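Local coordinates for protein transferrin (Manduca sexta, PDB 6WB6) that binds a single ferric ion together with a carbonate anion and transports iron as a secreted insect glycoprotein, at residues Asn103-Leu108 and Met132-Phe137; Ser113-Val118 and Thr157-Ser162; Val439-Lys444 and Lys532-Asp537; Ser459-Tyr464 and Ser500-Val505. All coordinates share one frame; numbering follows the deposited sequence.

Interaction 1 (Asn103-Leu108 and Met132-Phe137); sequences NNLDQL and MKRAVF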
# COMPACT_ATOMS: atom_id res chain seq x y z
N ASN A 103 -37.27 13.82 -7.77
CA ASN A 103 -37.29 14.23 -9.17
C ASN A 103 -36.01 14.96 -9.55
O ASN A 103 -35.95 15.56 -10.63
CB ASN A 103 -38.52 15.11 -9.46
CG ASN A 103 -39.84 14.44 -9.06
OD1 ASN A 103 -40.39 14.71 -7.98
ND2 ASN A 103 -40.34 13.55 -9.91
N ASN A 104 -34.96 14.86 -8.74
CA ASN A 104 -33.70 15.57 -8.95
C ASN A 104 -32.64 14.92 -8.05
O ASN A 104 -32.94 14.56 -6.91
CB ASN A 104 -33.85 17.06 -8.62
CG ASN A 104 -32.64 17.90 -9.05
OD1 ASN A 104 -31.54 17.75 -8.50
ND2 ASN A 104 -32.85 18.80 -10.00
N LEU A 105 -31.40 14.81 -8.54
CA LEU A 105 -30.40 14.14 -7.71
C LEU A 105 -30.01 14.97 -6.49
O LEU A 105 -29.40 14.42 -5.57
CB LEU A 105 -29.13 13.79 -8.49
CG LEU A 105 -29.29 12.93 -9.74
CD1 LEU A 105 -27.90 12.65 -10.27
CD2 LEU A 105 -30.03 11.65 -9.46
N ASP A 106 -30.35 16.26 -6.46
CA ASP A 106 -30.16 17.02 -5.23
C ASP A 106 -30.94 16.41 -4.08
O ASP A 106 -30.54 16.55 -2.92
CB ASP A 106 -30.60 18.47 -5.45
CG ASP A 106 -29.64 19.25 -6.29
OD1 ASP A 106 -28.63 18.66 -6.73
OD2 ASP A 106 -29.87 20.46 -6.52
N GLN A 107 -32.02 15.73 -4.38
CA GLN A 107 -32.89 15.15 -3.37
C GLN A 107 -32.37 13.83 -2.84
O GLN A 107 -33.05 13.18 -2.04
CB GLN A 107 -34.29 15.00 -3.95
CG GLN A 107 -34.95 16.37 -4.16
CD GLN A 107 -36.00 16.36 -5.23
OE1 GLN A 107 -36.66 15.35 -5.45
NE2 GLN A 107 -36.18 17.49 -5.90
N LEU A 108 -31.17 13.41 -3.25
CA LEU A 108 -30.53 12.30 -2.56
C LEU A 108 -30.09 12.72 -1.17
O LEU A 108 -29.84 11.85 -0.33
CB LEU A 108 -29.34 11.77 -3.37
CG LEU A 108 -29.73 11.00 -4.65
CD1 LEU A 108 -28.51 10.56 -5.43
CD2 LEU A 108 -30.64 9.79 -4.32
N MET A 132 -20.42 15.44 -6.07
CA MET A 132 -19.60 16.60 -5.72
C MET A 132 -19.74 17.73 -6.72
O MET A 132 -19.33 18.85 -6.43
CB MET A 132 -18.13 16.20 -5.61
CG MET A 132 -17.46 15.88 -6.95
SD MET A 132 -15.70 15.61 -6.72
CE MET A 132 -15.24 17.32 -6.43
N LYS A 133 -20.26 17.44 -7.91
CA LYS A 133 -20.57 18.49 -8.85
C LYS A 133 -21.83 19.26 -8.48
O LYS A 133 -22.25 20.13 -9.25
CB LYS A 133 -20.77 17.91 -10.25
CG LYS A 133 -19.65 17.04 -10.76
CD LYS A 133 -19.91 16.73 -12.19
CE LYS A 133 -18.94 15.71 -12.70
NZ LYS A 133 -19.63 14.81 -13.65
N ARG A 134 -22.47 18.93 -7.37
CA ARG A 134 -23.77 19.49 -7.04
C ARG A 134 -23.62 20.40 -5.83
O ARG A 134 -23.04 20.00 -4.82
CB ARG A 134 -24.79 18.39 -6.77
CG ARG A 134 -24.81 17.34 -7.83
CD ARG A 134 -26.00 16.47 -7.68
NE ARG A 134 -27.18 17.08 -8.27
CZ ARG A 134 -27.53 16.95 -9.54
NH1 ARG A 134 -26.77 16.24 -10.36
NH2 ARG A 134 -28.63 17.54 -10.01
N ALA A 135 -24.15 21.62 -5.95
CA ALA A 135 -23.98 22.59 -4.88
C ALA A 135 -24.50 22.07 -3.55
O ALA A 135 -23.99 22.44 -2.49
CB ALA A 135 -24.69 23.89 -5.25
N VAL A 136 -25.53 21.21 -3.57
CA VAL A 136 -26.11 20.74 -2.33
C VAL A 136 -25.14 19.83 -1.58
O VAL A 136 -25.22 19.70 -0.35
CB VAL A 136 -27.46 20.07 -2.67
CG1 VAL A 136 -27.24 18.85 -3.50
CG2 VAL A 136 -28.25 19.72 -1.42
N PHE A 137 -24.19 19.24 -2.28
CA PHE A 137 -23.26 18.28 -1.68
C PHE A 137 -22.19 19.01 -0.86
O PHE A 137 -21.61 19.98 -1.34
CB PHE A 137 -22.57 17.42 -2.76
CG PHE A 137 -21.95 16.18 -2.22
CD1 PHE A 137 -22.75 15.07 -1.89
CD2 PHE A 137 -20.59 16.11 -2.01
CE1 PHE A 137 -22.19 13.94 -1.35
CE2 PHE A 137 -20.01 14.98 -1.48
CZ PHE A 137 -20.82 13.88 -1.14
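Arg134 reaches across to the 3-10 segment 105-108 and sets its guanidinium against three consecutive residues, Asn104, Leu105 and Asp106. The strongest link is a salt bridge: Arg134 NE gives its hydrogen to Asp106 OD1 at 2.6 Å, almost straight at 175° and within the guanidinium plane. A bend in the arginine chain (chi3 82°) places NE for this bond. Carboxylate and guanidinium are turned 73° apart, and this one oxygen takes the bond.

Asn104 OD1 answers two donors. On a lone pair it accepts the backbone N of Asp106 at 2.8 Å, which closes an Asx turn; from Arg134 NH2 it receives only a weak, bent bond of 3.3 Å. Leu105 covers a guanidinium face instead, its CB 3.7 Å from Arg134 CZ, where a carbon suits the side that carries no N-H. Val136 CG1 adds packing 3.5 Å from Asp106 OD1, brought there by a type I turn from Arg134 to Phe137.

Toward the interior, Leu105 touches Leu252 of strand 249-252, and Val136 meets Phe158 of helix 147-158. An alanine in place of Arg134 would probably leave Asp106 without its charged mate and Leu105 CB without the flat group that covers it. The chemistry implies that two surface loops are joined chiefly by one directional ionic bond, with a weak amide bond and aliphatic packing beside it.

Interaction 2 (Ser113-Val118 and Thr157-Ser162); sequences SCHTGV and TFFAKS. With CO3 (carbonate ion), chain G.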
# COMPACT_ATOMS: atom_id res chain seq x y z
N SER A 113 -28.54 5.72 2.65
CA SER A 113 -27.84 5.30 1.44
C SER A 113 -27.14 3.96 1.63
O SER A 113 -26.57 3.70 2.69
CB SER A 113 -26.79 6.34 1.03
OG SER A 113 -25.77 6.46 2.00
N CYS A 114 -27.18 3.12 0.59
CA CYS A 114 -26.64 1.78 0.63
C CYS A 114 -25.52 1.66 -0.39
O CYS A 114 -25.76 1.76 -1.60
CB CYS A 114 -27.72 0.73 0.34
SG CYS A 114 -29.15 0.80 1.41
N HIS A 115 -24.32 1.41 0.09
CA HIS A 115 -23.11 1.47 -0.71
C HIS A 115 -22.49 0.09 -0.74
O HIS A 115 -22.63 -0.70 0.20
CB HIS A 115 -22.09 2.48 -0.14
CG HIS A 115 -22.59 3.90 -0.13
ND1 HIS A 115 -22.27 4.81 -1.11
CD2 HIS A 115 -23.42 4.54 0.73
CE1 HIS A 115 -22.90 5.95 -0.87
NE2 HIS A 115 -23.58 5.82 0.25
N THR A 116 -21.76 -0.19 -1.81
CA THR A 116 -21.02 -1.45 -1.87
C THR A 116 -19.95 -1.49 -0.79
O THR A 116 -19.87 -2.44 -0.02
CB THR A 116 -20.39 -1.60 -3.25
OG1 THR A 116 -19.47 -0.52 -3.47
CG2 THR A 116 -21.45 -1.59 -4.28
N GLY A 117 -19.14 -0.45 -0.74
CA GLY A 117 -18.09 -0.37 0.25
C GLY A 117 -17.13 0.73 -0.13
O GLY A 117 -17.17 1.26 -1.24
N VAL A 118 -16.25 1.05 0.81
CA VAL A 118 -15.35 2.19 0.61
C VAL A 118 -14.40 1.92 -0.55
O VAL A 118 -13.93 0.80 -0.77
CB VAL A 118 -14.57 2.52 1.89
CG1 VAL A 118 -13.53 1.47 2.21
CG2 VAL A 118 -13.93 3.91 1.76
N THR A 157 -22.57 13.78 6.34
CA THR A 157 -23.35 15.00 6.42
C THR A 157 -24.42 15.11 5.34
O THR A 157 -25.41 15.82 5.53
CB THR A 157 -22.39 16.20 6.31
OG1 THR A 157 -21.68 16.34 7.54
CG2 THR A 157 -23.10 17.49 5.96
N PHE A 158 -24.26 14.42 4.21
CA PHE A 158 -25.24 14.52 3.13
C PHE A 158 -26.32 13.47 3.28
O PHE A 158 -27.52 13.76 3.17
CB PHE A 158 -24.52 14.37 1.79
CG PHE A 158 -25.38 14.59 0.55
CD1 PHE A 158 -25.78 15.87 0.17
CD2 PHE A 158 -25.73 13.54 -0.26
CE1 PHE A 158 -26.52 16.07 -0.98
CE2 PHE A 158 -26.46 13.75 -1.42
CZ PHE A 158 -26.86 15.00 -1.77
N PHE A 159 -25.92 12.23 3.52
CA PHE A 159 -26.86 11.16 3.77
C PHE A 159 -27.18 11.13 5.26
O PHE A 159 -26.36 11.51 6.10
CB PHE A 159 -26.29 9.83 3.27
CG PHE A 159 -26.02 9.81 1.77
CD1 PHE A 159 -27.06 10.03 0.87
CD2 PHE A 159 -24.76 9.57 1.27
CE1 PHE A 159 -26.83 10.01 -0.51
CE2 PHE A 159 -24.53 9.55 -0.10
CZ PHE A 159 -25.57 9.76 -1.00
N ALA A 160 -28.42 10.76 5.56
CA ALA A 160 -28.84 10.60 6.95
C ALA A 160 -28.10 9.45 7.60
O ALA A 160 -27.58 9.57 8.71
CB ALA A 160 -30.35 10.34 7.01
N LYS A 161 -28.09 8.31 6.93
CA LYS A 161 -27.37 7.14 7.36
C LYS A 161 -26.85 6.46 6.11
O LYS A 161 -27.37 6.69 5.01
CB LYS A 161 -28.26 6.17 8.15
CG LYS A 161 -28.91 6.73 9.37
CD LYS A 161 -29.64 5.62 10.15
CE LYS A 161 -29.97 6.06 11.56
NZ LYS A 161 -30.96 5.15 12.17
N SER A 162 -25.83 5.64 6.27
CA SER A 162 -25.33 4.88 5.13
C SER A 162 -24.83 3.53 5.61
O SER A 162 -24.83 3.23 6.81
CB SER A 162 -24.24 5.63 4.39
OG SER A 162 -24.58 7.01 4.22
C CO3 G . -17.95 -1.35 -6.91
O1 CO3 G . -17.44 -2.40 -6.33
O2 CO3 G . -18.53 -0.50 -6.14
O3 CO3 G . -17.90 -1.12 -8.18
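Ser113 sets its CB over the centre of the phenyl ring of Phe159, 3.6 Å from the centroid and 12° off the ring normal, a CH-pi contact. One bond further out, OG is placed between the backbone N and the carbonyl carbon (chi1 64°). There it lies 3.4 Å from Phe159 CD2, over the same ring face, and 2.6 Å from Ser162 OG. It also shares a 2.9 Å hydrogen bond with His115 NE2, lying in the plane of the imidazole. A serine suits the spot: its single carbon can come close over a ring face, and its hydroxyl can serve as donor or acceptor.

The backbone N of Ser113 bonds to Lys161 O at 2.8 Å, where strand 112-114 is loosely paired, in parallel, with strand 161-163. The chain between them runs through helices 121-131 and 147-158, a beta-alpha-beta type of crossover, as in the periplasmic binding protein-like fold that transferrins share. Where segment 113-118 leaves its strand, Thr116 OG1 binds a carbonate oxygen, and Arg120 with the backbone N atoms of Val122 and Gly123 completes the anion's grip.

His115, held at ND1 by Gly123 O, turns its edge toward the face of Phe159 in an offset edge-to-face pair, planes at 63°. An alanine at Phe159 would probably open a gap over Ser113 CB and leave the imidazole edge without its aromatic neighbour. The opposite face of Phe159 is covered by Phe158 CD2, offset toward the rim.

Interaction 3 (Val439-Lys444 and Lys532-Asp537); sequences VAVVKK and KCLEED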
# COMPACT_ATOMS: atom_id res chain seq x y z
N VAL A 439 18.30 -7.46 20.04
CA VAL A 439 18.04 -8.57 20.93
C VAL A 439 19.33 -8.99 21.59
O VAL A 439 20.41 -8.47 21.29
CB VAL A 439 17.37 -9.77 20.23
CG1 VAL A 439 16.18 -9.29 19.44
CG2 VAL A 439 18.35 -10.52 19.34
N ALA A 440 19.18 -9.90 22.55
CA ALA A 440 20.27 -10.45 23.35
C ALA A 440 20.23 -11.96 23.18
O ALA A 440 19.32 -12.62 23.70
CB ALA A 440 20.13 -10.08 24.82
N VAL A 441 21.22 -12.49 22.46
CA VAL A 441 21.26 -13.91 22.12
C VAL A 441 22.14 -14.62 23.15
O VAL A 441 23.25 -14.15 23.45
CB VAL A 441 21.81 -14.11 20.69
CG1 VAL A 441 21.79 -15.57 20.30
CG2 VAL A 441 21.03 -13.26 19.69
N VAL A 442 21.62 -15.72 23.70
CA VAL A 442 22.33 -16.56 24.66
C VAL A 442 22.27 -18.01 24.19
O VAL A 442 21.39 -18.39 23.42
CB VAL A 442 21.76 -16.44 26.09
CG1 VAL A 442 22.16 -15.10 26.72
CG2 VAL A 442 20.21 -16.60 26.11
N LYS A 443 23.23 -18.81 24.63
CA LYS A 443 23.15 -20.25 24.41
C LYS A 443 22.04 -20.84 25.28
O LYS A 443 21.76 -20.37 26.38
CB LYS A 443 24.47 -20.93 24.75
CG LYS A 443 25.59 -20.60 23.78
CD LYS A 443 26.69 -21.64 23.80
CE LYS A 443 27.76 -21.27 22.80
NZ LYS A 443 28.96 -22.14 22.80
N LYS A 444 21.41 -21.89 24.77
CA LYS A 444 20.38 -22.53 25.57
C LYS A 444 20.99 -23.07 26.85
O LYS A 444 22.10 -23.60 26.85
CB LYS A 444 19.69 -23.65 24.80
CG LYS A 444 18.70 -23.15 23.78
CD LYS A 444 17.67 -24.18 23.41
CE LYS A 444 16.94 -23.79 22.13
NZ LYS A 444 15.80 -24.69 21.82
N LYS A 532 30.23 -15.91 15.95
CA LYS A 532 31.44 -16.69 16.27
C LYS A 532 31.87 -16.45 17.70
O LYS A 532 32.32 -17.37 18.39
CB LYS A 532 32.59 -16.34 15.33
CG LYS A 532 33.51 -17.51 15.00
CD LYS A 532 32.77 -18.56 14.18
CE LYS A 532 33.68 -19.72 13.79
NZ LYS A 532 32.89 -20.85 13.24
N CYS A 533 31.74 -15.20 18.16
CA CYS A 533 32.15 -14.84 19.50
C CYS A 533 31.28 -15.55 20.53
O CYS A 533 31.78 -16.05 21.55
CB CYS A 533 32.09 -13.31 19.62
SG CYS A 533 32.34 -12.58 21.24
N LEU A 534 29.97 -15.68 20.26
CA LEU A 534 29.11 -16.42 21.18
C LEU A 534 29.42 -17.91 21.13
O LEU A 534 29.67 -18.53 22.17
CB LEU A 534 27.63 -16.18 20.86
CG LEU A 534 26.68 -16.46 22.03
CD1 LEU A 534 26.95 -15.50 23.23
CD2 LEU A 534 25.24 -16.34 21.61
N GLU A 535 29.40 -18.50 19.93
CA GLU A 535 29.76 -19.90 19.73
C GLU A 535 31.03 -20.31 20.47
O GLU A 535 31.04 -21.38 21.09
CB GLU A 535 29.93 -20.18 18.22
CG GLU A 535 30.41 -21.59 17.91
CD GLU A 535 30.55 -21.87 16.41
OE1 GLU A 535 30.84 -23.02 16.05
OE2 GLU A 535 30.38 -20.93 15.60
N GLU A 536 32.09 -19.48 20.44
CA GLU A 536 33.38 -19.81 21.05
C GLU A 536 33.49 -19.40 22.52
O GLU A 536 34.60 -19.34 23.07
CB GLU A 536 34.53 -19.17 20.27
CG GLU A 536 34.76 -19.75 18.87
CD GLU A 536 35.87 -19.05 18.10
OE1 GLU A 536 36.44 -18.08 18.64
OE2 GLU A 536 36.19 -19.48 16.97
N ASP A 537 32.36 -19.08 23.16
CA ASP A 537 32.29 -18.70 24.57
C ASP A 537 33.25 -17.55 24.91
O ASP A 537 33.65 -17.37 26.06
CB ASP A 537 32.55 -19.91 25.47
CG ASP A 537 31.47 -20.97 25.32
OD1 ASP A 537 30.42 -20.67 24.73
OD2 ASP A 537 31.67 -22.11 25.79
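Lys443 sends its ammonium group to the carboxyl end of helix 530-535, where two oxygens receive it. NZ makes a salt bridge of 2.8 Å with Asp537 OD1, which it meets on the syn side, 32° out of the carboxylate plane. A second bond of 2.8 Å runs from the same NZ to Glu535 O, with the donor above the carbonyl plane. Lys443 CE lies 3.4 Å from Leu534 O. Lysine suits the place because its long chain, extended beyond CG, spans the distance from strand to helix, and its charge would probably be favoured by carbonyl groups at a helix terminus.

Beside this polar link, Leu534 turns toward the strand. Its CD2 touches Val441 CG1 at 3.8 Å and rests 3.5 Å from Val441 O, one methyl of the leucine fork against a methyl of the valine. CG stands anti to the backbone N (chi1 -158°), and from there CD2 reaches the strand.

The next shell is the backbone bonding of the helix end. Asp537 N bonds to Leu534 O at 2.9 Å, and Glu536 N to Lys532 O at 3.0 Å, which holds the last turn as the chain leaves the helix. Asp537 itself adopts left-handed backbone angles there. Farther out, Tyr557 of strand 557-560 touches the side chains of Lys443, Leu534 and Glu535.

Strand 437-443 runs antiparallel to strands 542-545, 557-560 and 581-582, and helix 530-535 packs on it by Leu534, which also meets Ala542; the disulfide from Cys533 to Cys460 ties the helix to strand 458-461.

Interaction 4 (Ser459-Tyr464 and Ser500-Val505); sequences SCHSSY and SCLPGV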
# COMPACT_ATOMS: atom_id res chain seq x y z
N SER A 459 30.70 -10.12 26.82
CA SER A 459 29.66 -9.89 25.84
C SER A 459 30.23 -9.78 24.44
O SER A 459 31.36 -9.36 24.23
CB SER A 459 28.86 -8.62 26.14
OG SER A 459 29.74 -7.53 26.35
N CYS A 460 29.40 -10.17 23.48
CA CYS A 460 29.69 -10.06 22.06
C CYS A 460 28.69 -9.07 21.49
O CYS A 460 27.54 -9.05 21.91
CB CYS A 460 29.54 -11.42 21.35
SG CYS A 460 30.49 -12.76 22.06
N HIS A 461 29.13 -8.25 20.55
CA HIS A 461 28.27 -7.21 20.01
C HIS A 461 28.38 -7.17 18.50
O HIS A 461 29.42 -7.48 17.93
CB HIS A 461 28.63 -5.80 20.53
CG HIS A 461 28.50 -5.61 22.00
ND1 HIS A 461 27.70 -4.63 22.56
CD2 HIS A 461 29.13 -6.22 23.04
CE1 HIS A 461 27.82 -4.66 23.87
NE2 HIS A 461 28.68 -5.61 24.19
N SER A 462 27.29 -6.77 17.85
CA SER A 462 27.41 -6.14 16.56
C SER A 462 28.29 -4.91 16.66
O SER A 462 28.63 -4.44 17.76
CB SER A 462 26.05 -5.73 16.02
OG SER A 462 25.30 -6.85 15.66
N SER A 463 28.62 -4.35 15.51
CA SER A 463 29.59 -3.27 15.44
C SER A 463 29.13 -2.04 16.22
O SER A 463 27.95 -1.67 16.19
CB SER A 463 29.84 -2.89 13.98
OG SER A 463 30.57 -1.67 13.91
N TYR A 464 30.07 -1.41 16.90
CA TYR A 464 29.86 -0.16 17.62
C TYR A 464 29.02 0.85 16.83
O TYR A 464 28.37 1.72 17.42
CB TYR A 464 31.22 0.45 17.98
CG TYR A 464 31.14 1.80 18.67
CD1 TYR A 464 31.08 2.96 17.94
CD2 TYR A 464 31.16 1.89 20.05
CE1 TYR A 464 31.02 4.20 18.56
CE2 TYR A 464 31.09 3.13 20.69
CZ TYR A 464 31.03 4.28 19.93
OH TYR A 464 30.98 5.51 20.53
N SER A 500 34.90 -7.96 26.22
CA SER A 500 33.86 -7.83 25.22
C SER A 500 34.47 -7.67 23.83
O SER A 500 35.62 -7.25 23.67
CB SER A 500 32.96 -6.63 25.53
OG SER A 500 32.31 -6.79 26.78
N CYS A 501 33.66 -7.99 22.83
CA CYS A 501 33.99 -7.72 21.44
C CYS A 501 32.93 -6.78 20.90
O CYS A 501 31.80 -7.19 20.64
CB CYS A 501 34.04 -8.98 20.59
SG CYS A 501 34.51 -8.52 18.88
N LEU A 502 33.31 -5.51 20.75
CA LEU A 502 32.45 -4.46 20.21
C LEU A 502 33.23 -3.84 19.05
O LEU A 502 33.92 -2.82 19.21
CB LEU A 502 32.08 -3.46 21.30
CG LEU A 502 31.19 -2.26 20.94
CD1 LEU A 502 29.80 -2.64 20.47
CD2 LEU A 502 31.09 -1.35 22.16
N PRO A 503 33.14 -4.43 17.86
CA PRO A 503 34.00 -4.01 16.75
C PRO A 503 33.96 -2.51 16.49
O PRO A 503 32.89 -1.91 16.38
CB PRO A 503 33.45 -4.80 15.55
CG PRO A 503 32.79 -6.00 16.15
CD PRO A 503 32.31 -5.61 17.53
N GLY A 504 35.14 -1.91 16.39
CA GLY A 504 35.23 -0.51 16.09
C GLY A 504 35.22 0.40 17.29
O GLY A 504 35.33 1.62 17.12
N VAL A 505 35.11 -0.14 18.50
CA VAL A 505 35.10 0.71 19.68
C VAL A 505 36.39 1.51 19.79
O VAL A 505 36.44 2.50 20.53
CB VAL A 505 34.84 -0.14 20.95
CG1 VAL A 505 35.89 -1.23 21.08
CG2 VAL A 505 34.78 0.74 22.23
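Leu502 is wedged between His461 and Tyr464, CD1 against the histidine and CD2 at the tyrosine ring. Leu502 CD1 comes to 3.4 Å from His461 CB and 3.6 Å from His461 CG; Leu502 CB lies over one face of the imidazole. Leu502 CD2 meets the edge of the tyrosine ring, in plane, 3.9 Å from Tyr464 CD2. The leucine CG stands anti to the backbone N (chi1 179°), and its two methyls divide between the residues, as a forked aliphatic end allows.

At the edge of the imidazole, Ser459 OG lies in the ring plane, 3.1 Å from His461 NE2, and also bonds to Ser500 OG at 2.7 Å, while ND1 is bonded to Gly469 O. The serine hydroxyls can each donate or accept, and the backbone bonds of Cys501 N to Ser459 O and His461 N to Cys501 O join the parallel strands.

Tyr464 N bonds to Pro503 O at 2.9 Å, a carbonyl within the type II turn from Leu502 to Val505; the backbone angles of Gly504 call for glycine.

Strand 458-461 lies between strands 499-501 and 542-545, parallel to each. Leu470 of helix 467-479 touches Leu502 and Tyr464, and helix 488-495 meets His461 and Val505.

Overall arrangement
The four contacts form two pairs, one in each transferrin-like half of the chain. Interactions 1 and 2, centres about 14 Å apart, touch where Leu108 and Phe137 meet the phenylalanines of helix 147-158 and its end. Interactions 3 and 4, centres about 13 Å apart, are tied by the Cys460-Cys533 disulfide. The pairs are far apart: interactions 1 and 3 have centres about 69 Å from each other. Interactions 2 and 4 look like counterparts, each with a Ser-Cys-His sequence at the end of a strand beside a parallel neighbour, the pairing looser in interaction 2. Yet only interaction 2 reaches the anion, its Thr116 binding carbonate. The side chain of His115 is about 11 Å from the ferric ion.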